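Local coordinates for protein bacterial fluorinating enzyme homolog (Thermus thermophilus, PDB 2CW5) that hydrolyses S-adenosyl-L-methionine to adenosine and L-methionine, working as a homotrimer and lacking chlorinase or fluorinase activity, at residues C[80-83]-C[87-90]; C[114-119]-C[133-138]; C[178-181]-C[187-190]. All coordinates share one frame; numbering follows the deposited sequence.

Contact 1: residues C[80-83]-C[87-90]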
ATOM      1  N   VAL C  80      10.771   5.575  22.680  1.00 25.33           N
ATOM      2  CA  VAL C  80      11.439   4.522  23.435  1.00 24.41           C
ATOM      3  C   VAL C  80      11.646   3.192  22.725  1.00 24.87           C
ATOM      4  O   VAL C  80      11.116   2.935  21.644  1.00 23.81           O
ATOM      5  CB  VAL C  80      10.669   4.191  24.740  1.00 24.47           C
ATOM      6  CG1 VAL C  80      10.557   5.426  25.616  1.00 24.32           C
ATOM      7  CG2 VAL C  80       9.282   3.648  24.403  1.00 22.76           C
ATOM      8  N   ALA C  81      12.449   2.357  23.372  1.00 24.41           N
ATOM      9  CA  ALA C  81      12.729   1.006  22.928  1.00 22.40           C
ATOM     10  C   ALA C  81      12.494   0.213  24.214  1.00 25.01           C
ATOM     11  O   ALA C  81      12.992   0.597  25.275  1.00 23.08           O
ATOM     12  CB  ALA C  81      14.166   0.876  22.486  1.00 23.92           C
ATOM     13  N   ALA C  82      11.703  -0.852  24.131  1.00 24.14           N
ATOM     14  CA  ALA C  82      11.412  -1.699  25.290  1.00 23.74           C
ATOM     15  C   ALA C  82      11.823  -3.120  24.921  1.00 24.75           C
ATOM     16  O   ALA C  82      11.533  -3.586  23.820  1.00 23.97           O
ATOM     17  CB  ALA C  82       9.930  -1.642  25.628  1.00 24.09           C
ATOM     18  N   LEU C  83      12.489  -3.804  25.843  1.00 24.31           N
ATOM     19  CA  LEU C  83      12.992  -5.148  25.582  1.00 26.73           C
ATOM     20  C   LEU C  83      12.331  -6.261  26.389  1.00 24.85           C
ATOM     21  O   LEU C  83      12.273  -6.206  27.616  1.00 26.05           O
ATOM     22  CB  LEU C  83      14.498  -5.181  25.847  1.00 28.09           C
ATOM     23  CG  LEU C  83      15.326  -4.008  25.308  1.00 33.20           C
ATOM     24  CD1 LEU C  83      16.719  -4.044  25.927  1.00 33.50           C
ATOM     25  CD2 LEU C  83      15.406  -4.073  23.791  1.00 32.52           C
ATOM     26  N   THR C  87      11.484  -7.225  20.817  1.00 21.15           N
ATOM     27  CA  THR C  87      11.960  -5.873  21.065  1.00 22.69           C
ATOM     28  C   THR C  87      10.987  -4.898  20.427  1.00 23.05           C
ATOM     29  O   THR C  87      10.496  -5.131  19.322  1.00 23.99           O
ATOM     30  CB  THR C  87      13.373  -5.695  20.493  1.00 24.01           C
ATOM     31  OG1 THR C  87      14.266  -6.570  21.197  1.00 21.71           O
ATOM     32  CG2 THR C  87      13.851  -4.244  20.643  1.00 23.93           C
ATOM     33  N   TYR C  88      10.702  -3.808  21.129  1.00 20.80           N
ATOM     34  CA  TYR C  88       9.745  -2.827  20.636  1.00 21.57           C
ATOM     35  C   TYR C  88      10.377  -1.459  20.469  1.00 20.18           C
ATOM     36  O   TYR C  88      11.156  -1.022  21.313  1.00 20.07           O
ATOM     37  CB  TYR C  88       8.568  -2.738  21.611  1.00 20.22           C
ATOM     38  CG  TYR C  88       7.972  -4.089  21.943  1.00 22.55           C
ATOM     39  CD1 TYR C  88       7.041  -4.687  21.099  1.00 23.98           C
ATOM     40  CD2 TYR C  88       8.388  -4.796  23.073  1.00 22.18           C
ATOM     41  CE1 TYR C  88       6.540  -5.963  21.364  1.00 23.15           C
ATOM     42  CE2 TYR C  88       7.899  -6.069  23.349  1.00 23.16           C
ATOM     43  CZ  TYR C  88       6.977  -6.649  22.488  1.00 24.88           C
ATOM     44  OH  TYR C  88       6.517  -7.928  22.729  1.00 22.59           O
ATOM     45  N   VAL C  89      10.041  -0.795  19.370  1.00 19.53           N
ATOM     46  CA  VAL C  89      10.563   0.536  19.086  1.00 20.68           C
ATOM     47  C   VAL C  89       9.409   1.398  18.603  1.00 21.18           C
ATOM     48  O   VAL C  89       8.781   1.104  17.589  1.00 19.52           O
ATOM     49  CB  VAL C  89      11.652   0.492  17.998  1.00 20.18           C
ATOM     50  CG1 VAL C  89      12.127   1.911  17.667  1.00 20.53           C
ATOM     51  CG2 VAL C  89      12.810  -0.367  18.465  1.00 20.53           C
ATOM     52  N   GLY C  90       9.120   2.459  19.346  1.00 21.39           N
ATOM     53  CA  GLY C  90       8.032   3.330  18.965  1.00 20.91           C
ATOM     54  C   GLY C  90       7.734   4.343  20.051  1.00 21.13           C
ATOM     55  O   GLY C  90       8.467   4.430  21.034  1.00 19.44           O
TER
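Val-80 and Gly-90 at one end, and Ala-82 and Tyr-88 further along, form the two hydrogen-bonded pairs that tie residues 80-83 to 87-90. Each pair closes a ring of two backbone bonds: Val-80 N to Gly-90 O and its return from Gly-90 N, then Ala-82 N to Tyr-88 O at 2.9 Å and Tyr-88 N to Ala-82 O at 2.8 Å. Between them lies the non-hydrogen-bonded pair of Ala-81 and Val-89, where Ala-81 CA sits 3.0 Å from Tyr-88 O in a CA-H...O contact.

Apolar contacts fall on both faces. On one, Leu-83 and Thr-87 run side by side with Leu-83 CD2 3.5 Å from Thr-87 CG2; Thr-87 CG2 stands opposite the backbone N (OG1 at chi1 -64°), and the helix 133-147 packs over Thr-87 and Val-89. On the other, Ala-82 CB is 4.3 Å from Tyr-88 CD2. Ala-82 O approaches the tyrosine ring obliquely; the Tyr-88 hydroxyl is hydrogen-bonded to Asp-103, and Trp-100 meets the ring edge-to-face.

Axes 4.7 Å apart with directions at 169° are those of adjacent antiparallel strands; as only three residues join them, they form a beta hairpin inside the mixed sheet of the N-terminal domain.

Contact 2: residues C[114-119]-C[133-138]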
ATOM      1  N   PRO C 114      21.873   8.849  16.436  1.00 44.02           N
ATOM      2  CA  PRO C 114      22.308   9.902  15.517  1.00 45.63           C
ATOM      3  C   PRO C 114      21.337   9.971  14.340  1.00 47.45           C
ATOM      4  O   PRO C 114      20.951   8.938  13.781  1.00 46.97           O
ATOM      5  CB  PRO C 114      23.705   9.446  15.110  1.00 45.64           C
ATOM      6  CG  PRO C 114      23.600   7.954  15.164  1.00 45.62           C
ATOM      7  CD  PRO C 114      22.826   7.723  16.441  1.00 44.57           C
ATOM      8  N   ARG C 115      20.932  11.183  13.976  1.00 48.67           N
ATOM      9  CA  ARG C 115      19.997  11.373  12.874  1.00 49.79           C
ATOM     10  C   ARG C 115      20.619  10.948  11.546  1.00 49.30           C
ATOM     11  O   ARG C 115      21.792  11.225  11.284  1.00 49.40           O
ATOM     12  CB  ARG C 115      19.572  12.842  12.791  1.00 51.98           C
ATOM     13  CG  ARG C 115      18.443  13.104  11.809  1.00 54.84           C
ATOM     14  CD  ARG C 115      18.107  14.588  11.673  1.00 57.96           C
ATOM     15  NE  ARG C 115      18.988  15.283  10.735  1.00 61.17           N
ATOM     16  CZ  ARG C 115      20.256  15.604  10.979  1.00 62.18           C
ATOM     17  NH1 ARG C 115      20.814  15.297  12.142  1.00 63.05           N
ATOM     18  NH2 ARG C 115      20.968  16.233  10.055  1.00 63.16           N
ATOM     19  N   PRO C 116      19.841  10.262  10.691  1.00 48.16           N
ATOM     20  CA  PRO C 116      20.356   9.821   9.392  1.00 46.65           C
ATOM     21  C   PRO C 116      20.738  11.026   8.533  1.00 45.73           C
ATOM     22  O   PRO C 116      20.105  12.080   8.613  1.00 45.83           O
ATOM     23  CB  PRO C 116      19.189   9.021   8.813  1.00 47.34           C
ATOM     24  CG  PRO C 116      17.991   9.684   9.417  1.00 48.01           C
ATOM     25  CD  PRO C 116      18.426   9.880  10.850  1.00 48.28           C
ATOM     26  N   ARG C 117      21.775  10.869   7.717  1.00 44.35           N
ATOM     27  CA  ARG C 117      22.252  11.954   6.864  1.00 45.41           C
ATOM     28  C   ARG C 117      21.718  11.906   5.432  1.00 43.96           C
ATOM     29  O   ARG C 117      21.898  10.916   4.726  1.00 42.43           O
ATOM     30  CB  ARG C 117      23.783  11.943   6.822  1.00 47.87           C
ATOM     31  CG  ARG C 117      24.453  12.143   8.171  1.00 50.92           C
ATOM     32  CD  ARG C 117      24.081  13.490   8.762  1.00 54.87           C
ATOM     33  NE  ARG C 117      24.300  14.577   7.810  1.00 58.20           N
ATOM     34  CZ  ARG C 117      24.038  15.856   8.060  1.00 59.48           C
ATOM     35  NH1 ARG C 117      24.268  16.777   7.133  1.00 60.19           N
ATOM     36  NH2 ARG C 117      23.551  16.215   9.240  1.00 59.72           N
ATOM     37  N   PRO C 118      21.050  12.981   4.986  1.00 43.33           N
ATOM     38  CA  PRO C 118      20.520  13.004   3.618  1.00 43.87           C
ATOM     39  C   PRO C 118      21.683  12.975   2.623  1.00 43.83           C
ATOM     40  O   PRO C 118      22.671  13.689   2.797  1.00 44.67           O
ATOM     41  CB  PRO C 118      19.730  14.315   3.575  1.00 43.68           C
ATOM     42  CG  PRO C 118      20.464  15.184   4.560  1.00 44.30           C
ATOM     43  CD  PRO C 118      20.718  14.226   5.701  1.00 43.94           C
ATOM     44  N   LYS C 119      21.562  12.146   1.590  1.00 43.44           N
ATOM     45  CA  LYS C 119      22.615  11.992   0.587  1.00 44.90           C
ATOM     46  C   LYS C 119      22.711  13.149  -0.400  1.00 46.44           C
ATOM     47  O   LYS C 119      23.795  13.469  -0.895  1.00 46.88           O
ATOM     48  CB  LYS C 119      22.411  10.675  -0.161  1.00 44.80           C
ATOM     49  CG  LYS C 119      22.554   9.461   0.746  1.00 45.04           C
ATOM     50  CD  LYS C 119      21.763   8.268   0.235  1.00 44.02           C
ATOM     51  CE  LYS C 119      21.898   7.084   1.180  1.00 45.01           C
ATOM     52  NZ  LYS C 119      21.461   7.410   2.568  1.00 44.47           N
ATOM     53  N   HIS C 133       9.731  11.766  12.980  1.00 27.77           N
ATOM     54  CA  HIS C 133      10.407  10.894  13.938  1.00 28.10           C
ATOM     55  C   HIS C 133      10.669   9.477  13.434  1.00 25.79           C
ATOM     56  O   HIS C 133      11.678   8.873  13.787  1.00 25.40           O
ATOM     57  CB  HIS C 133       9.618  10.832  15.251  1.00 31.71           C
ATOM     58  CG  HIS C 133       9.573  12.133  15.988  1.00 35.90           C
ATOM     59  ND1 HIS C 133       8.438  12.913  16.060  1.00 39.11           N
ATOM     60  CD2 HIS C 133      10.532  12.804  16.671  1.00 37.93           C
ATOM     61  CE1 HIS C 133       8.699  14.005  16.756  1.00 39.53           C
ATOM     62  NE2 HIS C 133       9.963  13.964  17.138  1.00 40.27           N
ATOM     63  N   GLY C 134       9.766   8.944  12.615  1.00 25.27           N
ATOM     64  CA  GLY C 134       9.959   7.596  12.107  1.00 24.91           C
ATOM     65  C   GLY C 134      11.277   7.471  11.370  1.00 23.24           C
ATOM     66  O   GLY C 134      12.014   6.487  11.512  1.00 21.58           O
ATOM     67  N   ARG C 135      11.577   8.501  10.589  1.00 22.76           N
ATOM     68  CA  ARG C 135      12.796   8.559   9.794  1.00 22.59           C
ATOM     69  C   ARG C 135      14.044   8.911  10.598  1.00 22.25           C
ATOM     70  O   ARG C 135      15.068   8.232  10.508  1.00 22.51           O
ATOM     71  CB  ARG C 135      12.630   9.609   8.688  1.00 21.34           C
ATOM     72  CG  ARG C 135      13.841   9.769   7.776  1.00 20.14           C
ATOM     73  CD  ARG C 135      13.651  10.958   6.839  1.00 22.14           C
ATOM     74  NE  ARG C 135      13.835  12.236   7.530  1.00 23.24           N
ATOM     75  CZ  ARG C 135      13.381  13.404   7.084  1.00 23.23           C
ATOM     76  NH1 ARG C 135      12.700  13.470   5.947  1.00 21.42           N
ATOM     77  NH2 ARG C 135      13.616  14.510   7.774  1.00 25.26           N
ATOM     78  N   ASP C 136      13.953   9.981  11.382  1.00 21.69           N
ATOM     79  CA  ASP C 136      15.102  10.464  12.133  1.00 23.20           C
ATOM     80  C   ASP C 136      15.397   9.884  13.513  1.00 23.86           C
ATOM     81  O   ASP C 136      16.518  10.020  13.993  1.00 24.54           O
ATOM     82  CB  ASP C 136      15.033  11.993  12.220  1.00 24.65           C
ATOM     83  CG  ASP C 136      14.919  12.644  10.852  1.00 25.85           C
ATOM     84  OD1 ASP C 136      15.633  12.211   9.925  1.00 28.57           O
ATOM     85  OD2 ASP C 136      14.121  13.590  10.700  1.00 28.46           O
ATOM     86  N   VAL C 137      14.416   9.237  14.140  1.00 23.35           N
ATOM     87  CA  VAL C 137      14.616   8.654  15.466  1.00 23.36           C
ATOM     88  C   VAL C 137      14.352   7.147  15.549  1.00 23.69           C
ATOM     89  O   VAL C 137      15.229   6.373  15.944  1.00 25.13           O
ATOM     90  CB  VAL C 137      13.722   9.367  16.526  1.00 25.23           C
ATOM     91  CG1 VAL C 137      13.894   8.700  17.899  1.00 25.38           C
ATOM     92  CG2 VAL C 137      14.097  10.845  16.616  1.00 25.32           C
ATOM     93  N   PHE C 138      13.151   6.721  15.172  1.00 22.65           N
ATOM     94  CA  PHE C 138      12.806   5.303  15.257  1.00 23.11           C
ATOM     95  C   PHE C 138      13.558   4.371  14.301  1.00 22.64           C
ATOM     96  O   PHE C 138      14.027   3.307  14.716  1.00 23.15           O
ATOM     97  CB  PHE C 138      11.293   5.131  15.092  1.00 22.38           C
ATOM     98  CG  PHE C 138      10.492   5.809  16.172  1.00 21.52           C
ATOM     99  CD1 PHE C 138      10.667   5.458  17.511  1.00 22.75           C
ATOM    100  CD2 PHE C 138       9.578   6.810  15.857  1.00 21.65           C
ATOM    101  CE1 PHE C 138       9.939   6.099  18.522  1.00 22.65           C
ATOM    102  CE2 PHE C 138       8.844   7.455  16.858  1.00 23.83           C
ATOM    103  CZ  PHE C 138       9.028   7.097  18.196  1.00 22.06           C
TER
HETATM  104  O   HOH W   1      17.254  13.377   8.332  1.00 34.93           O
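Asp-136, on the helix 133-147, meets Arg-115 and Pro-116 of the loop 114-119 through CB, CG and OD1. Its CB lies 3.6 Å from Arg-115 CG, the first of a run of contacts along the arginine's aliphatic stem. The carboxylate carbon CG comes next, 3.8 Å from Arg-115 CD, and the two side chains travel alongside each other. Because chi1 is -55°, with CG opposite the carbonyl carbon, the carboxylate is carried beside the backbone N, on the side where Arg-135 extends.

At the tip the two oxygens differ. OD1 has Pro-116 CG at 3.5 Å, the ring crossing the aspartate at about a right angle, and accepts a 2.6 Å hydrogen bond from a water that also donates to Pro-116 O, so this water bridges loop and helix. Pro-116 CG also lies 3.4 Å from Arg-135 O, a buried carbonyl with no polar partner in the model. The segment holding Asp-136 is the first part of the helix, with a wider pi-type turn at 134-138; it begins with His-133, probably important for activity, judging from related enzymes.

Arg-135 grips the carboxylate side-on in a salt bridge. Its NE reaches Asp-136 OD1 at 3.0 Å, nearly straight at 170° but from above the carboxylate plane, while NH2 takes the syn lone pair of OD2 at 3.1 Å. Arg-135 NH1 is hydrogen-bonded to Ser-227 O of a neighbouring subunit.

Contact 3: residues C[178-181]-C[187-190]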
ATOM      1  N   VAL C 178     -16.098  -2.237  23.586  1.00 19.02           N
ATOM      2  CA  VAL C 178     -15.651  -2.343  22.209  1.00 19.67           C
ATOM      3  C   VAL C 178     -14.229  -1.791  22.190  1.00 19.91           C
ATOM      4  O   VAL C 178     -13.997  -0.634  22.561  1.00 19.11           O
ATOM      5  CB  VAL C 178     -16.533  -1.513  21.246  1.00 18.62           C
ATOM      6  CG1 VAL C 178     -15.940  -1.555  19.847  1.00 18.67           C
ATOM      7  CG2 VAL C 178     -17.956  -2.074  21.224  1.00 19.11           C
ATOM      8  N   LEU C 179     -13.277  -2.625  21.781  1.00 20.60           N
ATOM      9  CA  LEU C 179     -11.873  -2.226  21.727  1.00 20.54           C
ATOM     10  C   LEU C 179     -11.575  -1.378  20.499  1.00 20.68           C
ATOM     11  O   LEU C 179     -11.009  -0.284  20.599  1.00 19.75           O
ATOM     12  CB  LEU C 179     -10.969  -3.466  21.711  1.00 22.41           C
ATOM     13  CG  LEU C 179      -9.462  -3.228  21.514  1.00 24.54           C
ATOM     14  CD1 LEU C 179      -8.903  -2.425  22.678  1.00 26.50           C
ATOM     15  CD2 LEU C 179      -8.741  -4.570  21.415  1.00 26.85           C
ATOM     16  N   THR C 180     -11.962  -1.893  19.339  1.00 18.78           N
ATOM     17  CA  THR C 180     -11.723  -1.215  18.072  1.00 20.81           C
ATOM     18  C   THR C 180     -12.543  -1.941  17.001  1.00 21.83           C
ATOM     19  O   THR C 180     -13.366  -2.789  17.332  1.00 21.75           O
ATOM     20  CB  THR C 180     -10.210  -1.267  17.719  1.00 21.05           C
ATOM     21  OG1 THR C 180      -9.961  -0.539  16.511  1.00 22.93           O
ATOM     22  CG2 THR C 180      -9.749  -2.716  17.545  1.00 22.16           C
ATOM     23  N   PHE C 181     -12.329  -1.598  15.732  1.00 23.17           N
ATOM     24  CA  PHE C 181     -13.043  -2.233  14.618  1.00 25.41           C
ATOM     25  C   PHE C 181     -12.027  -2.684  13.574  1.00 27.50           C
ATOM     26  O   PHE C 181     -10.931  -2.134  13.503  1.00 26.51           O
ATOM     27  CB  PHE C 181     -13.996  -1.232  13.953  1.00 26.07           C
ATOM     28  CG  PHE C 181     -15.051  -0.695  14.867  1.00 25.56           C
ATOM     29  CD1 PHE C 181     -16.206  -1.426  15.124  1.00 25.39           C
ATOM     30  CD2 PHE C 181     -14.878   0.533  15.500  1.00 26.22           C
ATOM     31  CE1 PHE C 181     -17.174  -0.943  15.998  1.00 27.69           C
ATOM     32  CE2 PHE C 181     -15.839   1.024  16.374  1.00 26.26           C
ATOM     33  CZ  PHE C 181     -16.991   0.286  16.625  1.00 25.41           C
ATOM     34  N   ALA C 187     -16.656  -5.317  14.975  1.00 24.91           N
ATOM     35  CA  ALA C 187     -16.257  -4.745  16.253  1.00 24.64           C
ATOM     36  C   ALA C 187     -15.478  -5.764  17.081  1.00 23.26           C
ATOM     37  O   ALA C 187     -15.928  -6.894  17.276  1.00 24.20           O
ATOM     38  CB  ALA C 187     -17.483  -4.281  17.014  1.00 23.95           C
ATOM     39  N   ILE C 188     -14.301  -5.363  17.545  1.00 21.14           N
ATOM     40  CA  ILE C 188     -13.467  -6.220  18.380  1.00 21.21           C
ATOM     41  C   ILE C 188     -13.737  -5.786  19.817  1.00 20.95           C
ATOM     42  O   ILE C 188     -13.654  -4.595  20.125  1.00 20.98           O
ATOM     43  CB  ILE C 188     -11.961  -6.008  18.089  1.00 22.62           C
ATOM     44  CG1 ILE C 188     -11.685  -6.135  16.588  1.00 26.14           C
ATOM     45  CG2 ILE C 188     -11.138  -7.001  18.896  1.00 21.18           C
ATOM     46  CD1 ILE C 188     -12.010  -7.500  15.995  1.00 25.86           C
ATOM     47  N   THR C 189     -14.062  -6.733  20.694  1.00 20.89           N
ATOM     48  CA  THR C 189     -14.337  -6.395  22.083  1.00 21.52           C
ATOM     49  C   THR C 189     -13.212  -6.890  22.978  1.00 21.78           C
ATOM     50  O   THR C 189     -12.297  -7.576  22.517  1.00 22.53           O
ATOM     51  CB  THR C 189     -15.663  -7.013  22.582  1.00 21.23           C
ATOM     52  OG1 THR C 189     -15.473  -8.406  22.852  1.00 25.73           O
ATOM     53  CG2 THR C 189     -16.765  -6.841  21.526  1.00 22.32           C
ATOM     54  N   THR C 190     -13.287  -6.532  24.254  1.00 19.66           N
ATOM     55  CA  THR C 190     -12.282  -6.928  25.232  1.00 20.71           C
ATOM     56  C   THR C 190     -12.663  -8.236  25.929  1.00 21.16           C
ATOM     57  O   THR C 190     -11.959  -8.695  26.830  1.00 21.56           O
ATOM     58  CB  THR C 190     -12.103  -5.829  26.308  1.00 20.55           C
ATOM     59  OG1 THR C 190     -13.376  -5.534  26.903  1.00 19.56           O
ATOM     60  CG2 THR C 190     -11.528  -4.563  25.692  1.00 20.76           C
TER
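Thr-180 and Ile-188 lie side by side and point the same way, with Thr-180 CG2 4.0 Å from Ile-188 CB, and Tyr-50 of the helix 45-55 touches both. The isoleucine's CG1, opposite the carbonyl carbon at chi1 -52°, runs alongside the threonine methyl. On the other face the end of the Phe-181 side chain comes back obliquely to Ala-187, whose CB is 3.5 Å from Phe-181 CE1, and Leu-246 packs against both residues.

Leu-179 breaks the alternation. Its CB points toward the partner strand and comes within 3.3 Å of Ile-188 O, while Val-178 turns away and diverges from Thr-189. The cause is a classic beta bulge: Leu-179 and Thr-180 together face Ile-188, so the register slips by one residue. Ile-188 O accepts from Leu-179 N at 2.6 Å, in the carbonyl plane, and through a longer bond from Thr-180 N at 3.3 Å, whereas Ile-188 N gives a single bond to Thr-180 O.

At the bulge Arg-46 hydrogen-bonds the carbonyls of Val-178 and Leu-179, through NH2 and NE respectively. Chemically, then, in a buried hairpin of mostly aliphatic, aromatic and threonine side chains, Ile-188 O serves two donors and an arginine from the N-terminal domain takes two carbonyls.

In the fold
Contacts 1 and 2 belong to the N-terminal domain and contact 3 to the C-terminal one. The first two have centres about 17 Å apart and touch through Phe-138, whose O lies 3.8 Å from Val-89 CG1, so the helix of contact 2 packs on the hairpin of contact 1. Contact 3 lies on the opposite side of the chain's centre from both, its nearest atoms about 15 Å from contact 1 and about 20 Å from contact 2. Each lies near residues assigned to the active site by similarity: the Gly-90 position is about 7 Å from the Asp-70 side chain, contact 2 contains His-133, and the Ile-188 side chain is about 3 Å from that of Glu-232, which probably binds S-adenosyl-L-methionine.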